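Local structure of gamma-glutamyl phosphate reductase (Saccharomyces cerevisiae, 1VLU) at residues L289-L292 / T293-G297. The protein catalyses the NADPH-dependent reduction of L-gamma-glutamyl phosphate to glutamate semialdehyde and phosphate, a step of proline biosynthesis. Sequence-based numbering, arbitrary orientation.
Sequences LENL and TLEGG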
loop_
_atom_site.group_PDB
_atom_site.type_symbol
_atom_site.label_atom_id
_atom_site.label_comp_id
_atom_site.label_asym_id
_atom_site.label_seq_id
_atom_site.Cartn_x
_atom_site.Cartn_y
_atom_site.Cartn_z
ATOM N N LEU A 289 6.512 -34.419 -9.012
ATOM C CA LEU A 289 5.109 -34.332 -8.579
ATOM C C LEU A 289 4.653 -35.605 -7.863
ATOM O O LEU A 289 3.983 -35.534 -6.832
ATOM C CB LEU A 289 4.166 -34.035 -9.747
ATOM C CG LEU A 289 4.326 -32.763 -10.575
ATOM C CD1 LEU A 289 3.181 -32.642 -11.579
ATOM C CD2 LEU A 289 4.387 -31.525 -9.681
ATOM N N GLU A 290 5.017 -36.764 -8.393
ATOM C CA GLU A 290 4.632 -38.016 -7.748
ATOM C C GLU A 290 5.354 -38.169 -6.417
ATOM O O GLU A 290 4.806 -38.732 -5.485
ATOM C CB GLU A 290 4.817 -39.237 -8.669
ATOM C CG GLU A 290 6.219 -39.822 -8.703
ATOM C CD GLU A 290 6.429 -40.827 -9.830
ATOM O OE1 GLU A 290 5.576 -40.893 -10.755
ATOM O OE2 GLU A 290 7.454 -41.558 -9.788
ATOM N N ASN A 291 6.568 -37.637 -6.320
ATOM C CA ASN A 291 7.298 -37.626 -5.052
ATOM C C ASN A 291 6.635 -36.703 -4.014
ATOM O O ASN A 291 6.675 -36.979 -2.822
ATOM C CB ASN A 291 8.763 -37.244 -5.284
ATOM C CG ASN A 291 9.528 -37.005 -3.992
ATOM O OD1 ASN A 291 9.805 -37.935 -3.231
ATOM N ND2 ASN A 291 9.888 -35.753 -3.750
ATOM N N LEU A 292 6.025 -35.613 -4.468
ATOM C CA LEU A 292 5.317 -34.708 -3.567
ATOM C C LEU A 292 4.034 -35.334 -3.046
ATOM O O LEU A 292 3.690 -35.172 -1.874
ATOM C CB LEU A 292 4.991 -33.391 -4.270
ATOM C CG LEU A 292 6.076 -32.315 -4.272
ATOM C CD1 LEU A 292 5.877 -31.401 -5.464
ATOM C CD2 LEU A 292 6.044 -31.530 -2.971
ATOM N N THR A 293 3.331 -36.046 -3.924
ATOM C CA THR A 293 2.058 -36.656 -3.575
ATOM C C THR A 293 2.240 -37.873 -2.662
ATOM O O THR A 293 1.670 -37.922 -1.574
ATOM C CB THR A 293 1.243 -37.034 -4.829
ATOM O OG1 THR A 293 0.944 -35.852 -5.575
ATOM C CG2 THR A 293 -0.066 -37.696 -4.437
ATOM N N LEU A 294 3.035 -38.843 -3.091
ATOM C CA LEU A 294 3.143 -40.088 -2.334
ATOM C C LEU A 294 4.350 -40.152 -1.390
ATOM O O LEU A 294 4.763 -41.234 -0.973
ATOM C CB LEU A 294 3.025 -41.326 -3.251
ATOM C CG LEU A 294 3.806 -41.475 -4.560
ATOM C CD1 LEU A 294 5.263 -41.876 -4.312
ATOM C CD2 LEU A 294 3.123 -42.493 -5.472
ATOM N N GLU A 295 4.900 -38.994 -1.037
ATOM C CA GLU A 295 5.939 -38.932 -0.008
ATOM C C GLU A 295 5.693 -37.776 0.959
ATOM O O GLU A 295 6.080 -37.848 2.127
ATOM C CB GLU A 295 7.334 -38.836 -0.633
ATOM C CG GLU A 295 8.498 -39.120 0.319
ATOM C CD GLU A 295 8.696 -40.610 0.603
ATOM O OE1 GLU A 295 8.097 -41.455 -0.104
ATOM O OE2 GLU A 295 9.466 -40.937 1.536
ATOM N N GLY A 296 5.058 -36.713 0.469
ATOM C CA GLY A 296 4.683 -35.579 1.311
ATOM C C GLY A 296 3.180 -35.440 1.475
ATOM O O GLY A 296 2.704 -34.484 2.095
ATOM N N GLY A 297 2.428 -36.388 0.917
ATOM C CA GLY A 297 0.963 -36.346 0.955
ATOM C C GLY A 297 0.384 -35.046 0.426
ATOM O O GLY A 297 -0.688 -34.615 0.861
#
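Thr293 and Leu294 sit one turn after Leu289 and Glu290, near the C-terminal end of helix 285-296. Thr293 N donates to Leu289 O at 3.0 Å. Leu294 N donates to Glu290 O, also at 3.0 Å, and this bond is nearly straight (170° at the hydrogen). The next turn is looser: Gly296 N reaches Leu292 O at 3.1 Å in a weak, bent bond.

The side chains follow this backbone. Thr293 keeps OG1 beside its own backbone N (chi1 -62°), which brings the hydroxyl back to 3.3 Å from Leu289 O. OG1 is hydrogen-bonded to Val298 O, and Leu292 has a backbone hydrogen bond with Val298. Together the two links join this turn to the chain that follows it. Leu294 has CG between its backbone N and carbonyl carbon (chi1 48°). This torsion folds the branch back over the preceding turn. Leu294 CG comes to 3.1 Å and CD1 to 3.4 Å of Glu290 O, beside the bond from Leu294 N to the same oxygen. Asn291 and Glu295 are one turn apart. OD1 of Asn291 meets the aliphatic base of Glu295, 3.7 Å from CB. The amide and carboxylate planes are nearly parallel, but the contact is made through the Glu295 methylenes. The Glu295 chain bends at chi2, and its carboxylate leads away. Gly297 leaves the helix with positive phi, a conformation that favours glycine.

Leu289, Leu292 and Thr293 are buried. Both leucines touch Leu276 of strand 274-278, in the parallel sheet of the aldehyde dehydrogenase-like fold, and Thr293 packs on Ile300 and Lys327. Leu292 and Asn291 also pack on Leu260 of helix 252-261. Leu289 and Glu290 meet Tyr310 of helix 304-317, so the turn lies against the sheet and touches both helices.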